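Local coordinates for Ddb_g0293866 (Dictyostelium discoideum, PDB 5LW6), which binds ADP-ribose through the macrodomain described here, one part of a longer protein that probably also binds poly-ADP-ribose and may act in DNA damage sensing, at residues 82-85 with 86-90; 110-113 with 114-118; 166-169 with 170-173; 219-223 with 224-228. All coordinates share one frame; numbering follows the deposited sequence. Where two conformers were deposited one is given.

Interaction 1 of 4, residues 82-85 with 86-90; sequences SEYL and HFHEK
Tyr84 and His88, one helical turn apart at the C-terminal end of helix 70-87, meet as an edge-to-face aromatic pair. The imidazole turns its edge to the phenol ring, with the two planes at 61° and the centroids 4.4 Å apart. His88 CD2 stands over one face of Tyr84, displaced toward the rim, and lies 3.3 Å from Tyr84 CE1. Tyr84 reaches this position with CG anti to its backbone N (chi1 178°), whereas His88 has CG beside its own N, and the two side chains run obliquely across each other. The backbone below keeps the pair in step: His88 N donates to Tyr84 O at 3.0 Å, although His88 is already the first residue to leave helical geometry. One turn back, His86 N donates to Ser82 O at 2.9 Å. Phe87 brings its edge to one face of the His88 ring, with CD2 above the imidazole centre. Beyond the pair, Asp253 takes Tyr84 OH on one carboxylate oxygen and His88 NE2 on the other, while Glu91 binds His88 ND1. With carboxylates at both nitrogens, the His88 ring is fixed in rotation and its protonated form is probably favoured.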
loop_
_atom_site.group_PDB
_atom_site.type_symbol
_atom_site.label_atom_id
_atom_site.label_comp_id
_atom_site.label_asym_id
_atom_site.label_seq_id
_atom_site.Cartn_x
_atom_site.Cartn_y
_atom_site.Cartn_z
ATOM N N SER A 82 0.058 13.037 -5.021
ATOM C CA SER A 82 -0.390 14.397 -5.230
ATOM C C SER A 82 -1.647 14.441 -6.093
ATOM O O SER A 82 -2.561 15.221 -5.823
ATOM C CB SER A 82 0.761 15.321 -5.709
ATOM O OG SER A 82 0.245 16.622 -5.815
ATOM N N GLU A 83 -1.750 13.565 -7.100
ATOM C CA GLU A 83 -2.904 13.470 -7.923
ATOM C C GLU A 83 -4.156 13.135 -7.090
ATOM O O GLU A 83 -5.209 13.801 -7.215
ATOM C CB GLU A 83 -2.701 12.450 -9.022
ATOM C CG GLU A 83 -3.849 12.241 -9.999
ATOM C CD GLU A 83 -3.576 11.123 -11.013
ATOM O OE1 GLU A 83 -3.215 9.999 -10.555
ATOM O OE2 GLU A 83 -3.724 11.334 -12.265
ATOM N N TYR A 84 -4.022 12.133 -6.250
ATOM C CA TYR A 84 -5.119 11.709 -5.382
ATOM C C TYR A 84 -5.472 12.824 -4.397
ATOM O O TYR A 84 -6.665 13.210 -4.270
ATOM C CB TYR A 84 -4.668 10.445 -4.659
ATOM C CG TYR A 84 -5.732 9.912 -3.661
ATOM C CD1 TYR A 84 -6.805 9.141 -4.125
ATOM C CD2 TYR A 84 -5.679 10.204 -2.326
ATOM C CE1 TYR A 84 -7.769 8.655 -3.243
ATOM C CE2 TYR A 84 -6.650 9.740 -1.429
ATOM C CZ TYR A 84 -7.700 9.001 -1.887
ATOM O OH TYR A 84 -8.639 8.609 -0.932
ATOM N N LEU A 85 -4.480 13.396 -3.709
ATOM C CA LEU A 85 -4.784 14.427 -2.665
ATOM C C LEU A 85 -5.395 15.712 -3.263
ATOM O O LEU A 85 -6.260 16.335 -2.671
ATOM C CB LEU A 85 -3.590 14.692 -1.796
ATOM C CG LEU A 85 -3.142 13.526 -0.892
ATOM C CD1 LEU A 85 -1.842 13.916 -0.175
ATOM C CD2 LEU A 85 -4.204 13.199 0.124
ATOM N N HIS A 86 -4.920 16.128 -4.417
ATOM C CA HIS A 86 -5.467 17.323 -5.087
ATOM C C HIS A 86 -6.856 17.081 -5.521
ATOM O O HIS A 86 -7.700 17.959 -5.371
ATOM C CB HIS A 86 -4.608 17.686 -6.308
ATOM C CG HIS A 86 -3.331 18.369 -5.924
ATOM N ND1 HIS A 86 -2.187 18.333 -6.700
ATOM C CD2 HIS A 86 -3.010 19.074 -4.823
ATOM C CE1 HIS A 86 -1.227 19.017 -6.101
ATOM N NE2 HIS A 86 -1.692 19.451 -4.945
ATOM N N PHE A 87 -7.132 15.923 -6.084
ATOM C CA PHE A 87 -8.465 15.575 -6.481
ATOM C C PHE A 87 -9.407 15.675 -5.270
ATOM O O PHE A 87 -10.597 16.090 -5.414
ATOM C CB PHE A 87 -8.498 14.185 -7.045
ATOM C CG PHE A 87 -9.816 13.725 -7.520
ATOM C CD1 PHE A 87 -10.226 13.975 -8.801
ATOM C CD2 PHE A 87 -10.675 12.979 -6.662
ATOM C CE1 PHE A 87 -11.482 13.524 -9.212
ATOM C CE2 PHE A 87 -11.917 12.525 -7.099
ATOM C CZ PHE A 87 -12.295 12.777 -8.389
ATOM N N HIS A 88 -8.920 15.224 -4.116
ATOM C CA HIS A 88 -9.654 15.206 -2.884
ATOM C C HIS A 88 -9.350 16.370 -1.980
ATOM O O HIS A 88 -9.353 16.222 -0.749
ATOM C CB HIS A 88 -9.311 13.912 -2.149
ATOM C CG HIS A 88 -9.875 12.694 -2.787
ATOM N ND1 HIS A 88 -11.215 12.465 -2.890
ATOM C CD2 HIS A 88 -9.283 11.588 -3.275
ATOM C CE1 HIS A 88 -11.441 11.262 -3.409
ATOM N NE2 HIS A 88 -10.281 10.728 -3.688
ATOM N N GLU A 89 -9.061 17.545 -2.555
ATOM C CA GLU A 89 -8.868 18.750 -1.774
ATOM C C GLU A 89 -10.106 18.936 -0.807
ATOM O O GLU A 89 -11.243 18.726 -1.176
ATOM C CB GLU A 89 -8.722 19.984 -2.687
ATOM C CG GLU A 89 -9.973 20.274 -3.512
ATOM C CD GLU A 89 -10.075 21.745 -4.051
ATOM O OE1 GLU A 89 -9.066 22.505 -3.984
ATOM O OE2 GLU A 89 -11.161 22.118 -4.564
ATOM N N LYS A 90 -9.866 19.322 0.411
ATOM C CA LYS A 90 -10.997 19.594 1.321
ATOM C C LYS A 90 -11.636 18.360 1.931
ATOM O O LYS A 90 -12.627 18.509 2.596
ATOM C CB LYS A 90 -12.144 20.358 0.648
ATOM C CG LYS A 90 -11.746 21.693 0.028
ATOM C CD LYS A 90 -12.935 22.494 -0.512
ATOM C CE LYS A 90 -12.392 23.833 -0.989
ATOM N NZ LYS A 90 -13.394 24.762 -1.585
#

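Interaction 2 of 4, residues 110-113 with 114-118; sequences IQSF and KKHFN
His116 bends back along helix 107-116 to meet Ser112, one turn earlier. Its CB lies 3.7 Å from Phe113 O, and CG is the same distance from Ser112 O. With CG anti to the carbonyl carbon (chi1 -72°), the ring swings over the preceding turn and ND1 donates to Ser112 O at 2.9 Å. Farther out, CE1 comes 3.8 Å from Ser112 OG in one conformer of the serine. Ser112 O is thus held twice by one residue: His116 N makes the helical bond at 3.1 Å, and ND1 reaches the oxygen from the opposite face of the carbonyl, 46° above its plane. With an alanine here the imidazole is gone, and Ser112 O would probably keep only the backbone N of this residue as donor while a gap opens against Ala78 and Asn79 of helix 70-87. The helix ends just beyond in a Schellman motif, with Asn118 at positive phi as its C-prime residue, Asn118 N donating to Lys115 O, and Asp119 N turned back to Lys114 O; the element is the helical crossover between strands 95-101 and 125-130. On the buried side Phe113 and Phe117 run side by side, and Phe117 CZ touches Phe113 CD2 at 3.8 Å, at the edge of the Phe113 ring. One face of the Phe117 ring covers Phe113 O, which also accepts a weak bond from Phe117 N. Trp121 packs against both phenylalanines.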
loop_
_atom_site.group_PDB
_atom_site.type_symbol
_atom_site.label_atom_id
_atom_site.label_comp_id
_atom_site.label_asym_id
_atom_site.label_seq_id
_atom_site.Cartn_x
_atom_site.Cartn_y
_atom_site.Cartn_z
ATOM N N ILE A 110 13.323 12.865 0.851
ATOM C CA ILE A 110 12.293 13.785 1.311
ATOM C C ILE A 110 12.287 15.032 0.432
ATOM O O ILE A 110 11.235 15.535 0.054
ATOM C CB ILE A 110 12.496 14.133 2.809
ATOM C CG1 ILE A 110 12.386 12.914 3.769
ATOM C CG2 ILE A 110 11.645 15.351 3.147
ATOM C CD1 ILE A 110 11.104 12.127 3.667
ATOM N N GLN A 111 13.449 15.570 0.119
ATOM C CA GLN A 111 13.535 16.739 -0.808
ATOM C C GLN A 111 12.903 16.460 -2.178
ATOM O O GLN A 111 12.303 17.318 -2.765
ATOM C CB GLN A 111 15.013 17.167 -1.025
ATOM C CG GLN A 111 15.606 17.889 0.155
ATOM C CD GLN A 111 17.066 18.262 -0.077
ATOM O OE1 GLN A 111 17.749 17.723 -0.972
ATOM N NE2 GLN A 111 17.556 19.219 0.721
ATOM N N SER A 112 13.022 15.226 -2.670
ATOM C CA SER A 112 12.491 14.854 -3.958
ATOM C C SER A 112 10.987 14.892 -3.890
ATOM O O SER A 112 10.334 15.398 -4.816
ATOM C CB SER A 112 12.901 13.431 -4.359
ATOM O OG SER A 112 12.592 13.247 -5.724
ATOM N N PHE A 113 10.413 14.332 -2.812
ATOM C CA PHE A 113 9.011 14.480 -2.609
ATOM C C PHE A 113 8.599 15.936 -2.569
ATOM O O PHE A 113 7.603 16.319 -3.223
ATOM C CB PHE A 113 8.447 13.707 -1.371
ATOM C CG PHE A 113 8.222 12.256 -1.652
ATOM C CD1 PHE A 113 9.239 11.390 -1.560
ATOM C CD2 PHE A 113 6.991 11.763 -1.929
ATOM C CE1 PHE A 113 9.074 10.015 -1.808
ATOM C CE2 PHE A 113 6.792 10.418 -2.242
ATOM C CZ PHE A 113 7.827 9.528 -2.199
ATOM N N LYS A 114 9.324 16.747 -1.807
ATOM C CA LYS A 114 8.996 18.159 -1.711
ATOM C C LYS A 114 8.969 18.843 -3.059
ATOM O O LYS A 114 8.065 19.642 -3.338
ATOM C CB LYS A 114 10.029 18.911 -0.884
ATOM C CG LYS A 114 9.911 18.780 0.594
ATOM C CD LYS A 114 10.968 19.670 1.304
ATOM C CE LYS A 114 10.927 19.514 2.836
ATOM N NZ LYS A 114 11.910 20.426 3.469
ATOM N N LYS A 115 9.874 18.450 -3.930
ATOM C CA LYS A 115 9.980 19.027 -5.243
ATOM C C LYS A 115 8.757 18.672 -6.087
ATOM O O LYS A 115 8.164 19.543 -6.721
ATOM C CB LYS A 115 11.275 18.546 -5.891
ATOM C CG LYS A 115 11.468 18.916 -7.332
ATOM C CD LYS A 115 12.616 18.107 -8.002
ATOM C CE LYS A 115 13.027 18.761 -9.347
ATOM N NZ LYS A 115 13.958 18.032 -10.295
ATOM N N HIS A 116 8.320 17.421 -6.025
ATOM C CA HIS A 116 7.103 17.011 -6.731
ATOM C C HIS A 116 5.834 17.607 -6.205
ATOM O O HIS A 116 4.863 17.646 -6.891
ATOM C CB HIS A 116 7.011 15.455 -6.750
ATOM C CG HIS A 116 8.008 14.849 -7.664
ATOM N ND1 HIS A 116 9.251 14.397 -7.259
ATOM C CD2 HIS A 116 7.971 14.688 -9.006
ATOM C CE1 HIS A 116 9.938 13.996 -8.319
ATOM N NE2 HIS A 116 9.189 14.183 -9.377
ATOM N N PHE A 117 5.820 18.087 -4.949
ATOM C CA PHE A 117 4.695 18.692 -4.374
ATOM C C PHE A 117 4.740 20.209 -4.500
ATOM O O PHE A 117 3.903 20.884 -3.926
ATOM C CB PHE A 117 4.591 18.371 -2.869
ATOM C CG PHE A 117 4.448 16.917 -2.539
ATOM C CD1 PHE A 117 3.811 16.047 -3.452
ATOM C CD2 PHE A 117 4.885 16.433 -1.306
ATOM C CE1 PHE A 117 3.677 14.722 -3.141
ATOM C CE2 PHE A 117 4.745 15.097 -0.974
ATOM C CZ PHE A 117 4.119 14.233 -1.917
ATOM N N ASN A 118 5.719 20.739 -5.221
ATOM C CA ASN A 118 5.789 22.151 -5.503
ATOM C C ASN A 118 5.863 22.992 -4.257
ATOM O O ASN A 118 5.245 24.068 -4.168
ATOM C CB ASN A 118 4.613 22.567 -6.402
ATOM C CG ASN A 118 4.550 21.746 -7.677
ATOM O OD1 ASN A 118 3.590 21.020 -7.945
ATOM N ND2 ASN A 118 5.616 21.829 -8.455
#

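Interaction 3 of 4, residues 166-169 with 170-173; sequences MLDT and GTFE
Asp168 and Thr171 form the polar half of this contact, at the start of helix 169-179. Asp168 is the N-cap, and its OD2 accepts two bonds from one residue: Thr171 N at 3.0 Å, on the anti side and near the carboxylate plane, and Thr171 OG1 at 2.7 Å, from well above that plane. The torsion that sets Asp168 CG opposite its own backbone N (chi1 -172°) brings the carboxylate over the first helical turn, where a negative charge would probably be favoured by the helix dipole. Backbone bonds continue the turn, with Phe172 N on Asp168 O and Glu173 N on Thr169 O. The apolar half is a CH-pi contact: Leu167 CD1 sits over the centre of the Phe172 ring, 3.7 Å from its centroid and only 5° off the normal. A serine in place of Phe172 would probably open a gap beneath Leu167 CD1 and deprive Tyr164 of its edge-to-face partner. Thr169 and Glu173 lie alongside each other, Thr169 CG2 3.6 Å from Glu173 OE2, which is bound by Lys156 N. Positive phi at Asp168 breaks helix 161-167 from helix 169-179; Leu167 packs from this junction on Leu205 of helix 204-207, and Tyr164 of helix 161-167 meets Phe172 and Thr169.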
loop_
_atom_site.group_PDB
_atom_site.type_symbol
_atom_site.label_atom_id
_atom_site.label_comp_id
_atom_site.label_asym_id
_atom_site.label_seq_id
_atom_site.Cartn_x
_atom_site.Cartn_y
_atom_site.Cartn_z
HETATM N N MSE A 166 0.409 -12.129 12.946
HETATM C CA MSE A 166 -0.522 -11.379 13.680
HETATM C C MSE A 166 -1.957 -11.621 13.254
HETATM O O MSE A 166 -2.811 -11.452 14.031
HETATM C CB MSE A 166 -0.148 -9.886 13.560
HETATM C CG MSE A 166 1.207 -9.623 14.207
HETATM SE SE MSE A 166 1.793 -7.777 13.667
HETATM C CE MSE A 166 0.702 -6.829 15.000
ATOM N N LEU A 167 -2.175 -12.007 11.996
ATOM C CA LEU A 167 -3.507 -12.245 11.404
ATOM C C LEU A 167 -3.931 -13.698 11.621
ATOM O O LEU A 167 -5.125 -13.982 11.589
ATOM C CB LEU A 167 -3.471 -11.985 9.880
ATOM C CG LEU A 167 -3.312 -10.508 9.466
ATOM C CD1 LEU A 167 -2.831 -10.334 8.040
ATOM C CD2 LEU A 167 -4.631 -9.779 9.705
ATOM N N ASP A 168 -2.920 -14.541 11.876
ATOM C CA ASP A 168 -2.927 -16.017 11.747
ATOM C C ASP A 168 -2.874 -16.438 10.282
ATOM O O ASP A 168 -3.856 -16.277 9.559
ATOM C CB ASP A 168 -4.136 -16.672 12.385
ATOM C CG ASP A 168 -3.991 -18.212 12.406
ATOM O OD1 ASP A 168 -3.248 -18.707 13.279
ATOM O OD2 ASP A 168 -4.526 -18.893 11.501
ATOM N N THR A 169 -1.722 -16.921 9.857
ATOM C CA THR A 169 -1.446 -17.216 8.447
ATOM C C THR A 169 -2.507 -18.083 7.791
ATOM O O THR A 169 -3.028 -17.735 6.748
ATOM C CB THR A 169 -0.085 -17.865 8.305
ATOM O OG1 THR A 169 0.900 -16.949 8.777
ATOM C CG2 THR A 169 0.232 -18.205 6.861
ATOM N N GLY A 170 -2.824 -19.216 8.426
ATOM C CA GLY A 170 -3.763 -20.160 7.803
ATOM C C GLY A 170 -5.117 -19.517 7.639
ATOM O O GLY A 170 -5.761 -19.603 6.567
ATOM N N THR A 171 -5.550 -18.793 8.671
ATOM C CA THR A 171 -6.866 -18.199 8.634
ATOM C C THR A 171 -6.911 -17.127 7.522
ATOM O O THR A 171 -7.829 -17.094 6.716
ATOM C CB THR A 171 -7.280 -17.551 9.962
ATOM O OG1 THR A 171 -7.147 -18.524 11.031
ATOM C CG2 THR A 171 -8.733 -17.073 9.847
ATOM N N PHE A 172 -5.894 -16.262 7.510
ATOM C CA PHE A 172 -5.942 -15.158 6.573
ATOM C C PHE A 172 -5.820 -15.684 5.113
ATOM O O PHE A 172 -6.491 -15.163 4.214
ATOM C CB PHE A 172 -4.861 -14.175 6.894
ATOM C CG PHE A 172 -4.974 -12.875 6.126
ATOM C CD1 PHE A 172 -5.930 -11.944 6.437
ATOM C CD2 PHE A 172 -4.039 -12.533 5.128
ATOM C CE1 PHE A 172 -6.050 -10.765 5.715
ATOM C CE2 PHE A 172 -4.162 -11.384 4.410
ATOM C CZ PHE A 172 -5.146 -10.478 4.728
ATOM N N GLU A 173 -4.995 -16.665 4.902
ATOM C CA GLU A 173 -4.777 -17.210 3.561
ATOM C C GLU A 173 -6.021 -17.884 3.001
ATOM O O GLU A 173 -6.300 -17.767 1.814
ATOM C CB GLU A 173 -3.608 -18.145 3.572
ATOM C CG GLU A 173 -2.271 -17.412 3.683
ATOM C CD GLU A 173 -1.068 -18.313 3.414
ATOM O OE1 GLU A 173 -1.255 -19.579 3.307
ATOM O OE2 GLU A 173 0.074 -17.817 3.286
#

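Interaction 4 of 4, residues 219-223 with 224-228; sequences GVNMN and PNKPD
Asn223 O and Lys226 N close the tight part of this loop with a fairly straight bond (165°), the amide standing well above the carbonyl plane. Asn221 ND2 reaches the same oxygen from the opposite face, and Asn223 O lies near the plane of that carboxamide. Asn221 OD1 in turn accepts from Asn223 N at 2.9 Å, so the carboxamide is held by both its ends; ND2 also makes a weak bond to Pro227 O at 3.0 Å. With chi1 at -179°, Asn223 points its own OD1 forward along the chain to accept from Asn225 N at 2.9 Å, and its ND2 goes to Thr65 O. Lys226, bent at chi2, passes CG 3.9 Å from Asn223 ND2 before NZ reaches Gln159. The outer side is looser. Pro224, Asn225 and Pro227 are exposed, and Asp228 is joined to Asn221 through one water, which accepts from Asn221 N at 2.8 Å and donates to Asp228 O. Two elements are thus combined, an Asx turn from Asn221 and a type I beta turn from Asn223 to Lys226, in the loop that follows strand 213-217 and precedes helix 237-253.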
loop_
_atom_site.group_PDB
_atom_site.type_symbol
_atom_site.label_atom_id
_atom_site.label_comp_id
_atom_site.label_asym_id
_atom_site.label_seq_id
_atom_site.Cartn_x
_atom_site.Cartn_y
_atom_site.Cartn_z
ATOM N N GLY A 219 2.782 -4.889 -6.535
ATOM C CA GLY A 219 3.623 -3.953 -7.244
ATOM C C GLY A 219 4.577 -4.755 -8.151
ATOM O O GLY A 219 4.652 -5.980 -8.083
ATOM N N VAL A 220 5.359 -4.020 -8.908
ATOM C CA VAL A 220 6.261 -4.543 -9.889
ATOM C C VAL A 220 7.552 -4.984 -9.199
ATOM O O VAL A 220 8.157 -4.246 -8.456
ATOM C CB VAL A 220 6.540 -3.469 -10.943
ATOM C CG1 VAL A 220 7.632 -3.909 -11.882
ATOM C CG2 VAL A 220 5.279 -3.108 -11.691
ATOM N N ASN A 221 7.926 -6.242 -9.422
ATOM C CA ASN A 221 9.190 -6.748 -8.909
ATOM C C ASN A 221 10.260 -6.714 -9.981
ATOM O O ASN A 221 10.076 -7.154 -11.100
ATOM C CB ASN A 221 9.048 -8.217 -8.490
ATOM C CG ASN A 221 10.368 -8.810 -8.096
ATOM O OD1 ASN A 221 11.078 -8.209 -7.311
ATOM N ND2 ASN A 221 10.710 -10.000 -8.642
HETATM N N MSE A 222 11.386 -6.191 -9.586
HETATM C CA MSE A 222 12.535 -6.155 -10.443
HETATM C C MSE A 222 13.630 -7.117 -10.022
HETATM O O MSE A 222 14.644 -7.220 -10.745
HETATM C CB MSE A 222 13.204 -4.763 -10.436
HETATM C CG MSE A 222 12.262 -3.600 -10.783
HETATM SE SE MSE A 222 11.478 -3.650 -12.509
HETATM C CE MSE A 222 13.175 -3.431 -13.524
ATOM N N ASN A 223 13.493 -7.778 -8.854
ATOM C CA ASN A 223 14.536 -8.601 -8.210
ATOM C C ASN A 223 14.461 -10.042 -8.726
ATOM O O ASN A 223 13.503 -10.758 -8.384
ATOM C CB ASN A 223 14.331 -8.546 -6.684
ATOM C CG ASN A 223 15.361 -9.325 -5.924
ATOM O OD1 ASN A 223 16.106 -10.124 -6.512
ATOM N ND2 ASN A 223 15.398 -9.108 -4.605
ATOM N N PRO A 224 15.472 -10.480 -9.519
ATOM C CA PRO A 224 15.564 -11.851 -10.037
ATOM C C PRO A 224 15.274 -12.964 -9.000
ATOM O O PRO A 224 14.784 -14.030 -9.380
ATOM C CB PRO A 224 17.033 -11.917 -10.492
ATOM C CG PRO A 224 17.380 -10.501 -10.849
ATOM C CD PRO A 224 16.739 -9.742 -9.739
ATOM N N ASN A 225 15.537 -12.728 -7.717
ATOM C CA ASN A 225 15.350 -13.764 -6.686
ATOM C C ASN A 225 13.947 -13.886 -6.185
ATOM O O ASN A 225 13.664 -14.780 -5.388
ATOM C CB ASN A 225 16.239 -13.507 -5.461
ATOM C CG ASN A 225 17.708 -13.372 -5.812
ATOM O OD1 ASN A 225 18.416 -12.505 -5.265
ATOM N ND2 ASN A 225 18.171 -14.203 -6.729
ATOM N N LYS A 226 13.066 -12.982 -6.610
ATOM C CA LYS A 226 11.654 -13.012 -6.203
ATOM C C LYS A 226 10.780 -13.349 -7.437
ATOM O O LYS A 226 11.272 -13.178 -8.575
ATOM C CB LYS A 226 11.304 -11.633 -5.579
ATOM C CG LYS A 226 12.125 -11.297 -4.323
ATOM C CD LYS A 226 11.792 -12.219 -3.136
ATOM C CE LYS A 226 12.724 -11.987 -1.934
ATOM N NZ LYS A 226 12.190 -12.662 -0.712
ATOM N N PRO A 227 9.497 -13.817 -7.235
ATOM C CA PRO A 227 8.600 -14.138 -8.386
ATOM C C PRO A 227 8.381 -13.006 -9.396
ATOM O O PRO A 227 8.300 -11.831 -9.001
ATOM C CB PRO A 227 7.243 -14.444 -7.718
ATOM C CG PRO A 227 7.628 -14.997 -6.390
ATOM C CD PRO A 227 8.811 -14.137 -5.956
ATOM N N ASP A 228 8.227 -13.388 -10.668
ATOM C CA ASP A 228 7.689 -12.515 -11.716
ATOM C C ASP A 228 8.523 -11.238 -11.869
ATOM O O ASP A 228 7.988 -10.113 -12.031
ATOM C CB ASP A 228 6.254 -12.133 -11.376
ATOM C CG ASP A 228 5.242 -13.246 -11.607
ATOM O OD1 ASP A 228 5.566 -14.285 -12.211
ATOM O OD2 ASP A 228 4.069 -13.045 -11.206
HETATM O O HOH W 1 6.478 -8.363 -10.616
#

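In the fold
From the N terminus, interaction 1 comes first, at the end of helix 70-87 in the crossover between strands 55-59 and 95-101. Interaction 2 ends helix 107-116 in the next crossover, to strand 125-130; the two touch, Ser82 CB lying 3.9 Å from Phe117 CD1, and so bring helix 70-87 against the C-terminal end of helix 107-116. Interaction 3 marks the junction of helices 161-167 and 169-179, its centre about 34 Å from that of interaction 1, across the chain's centre. Interaction 4 shapes the loop after strand 213-217, about 24 Å from interaction 3 between centres. All four are local and follow in series: each closes a turn between two consecutive segments, and none nests in or crosses another.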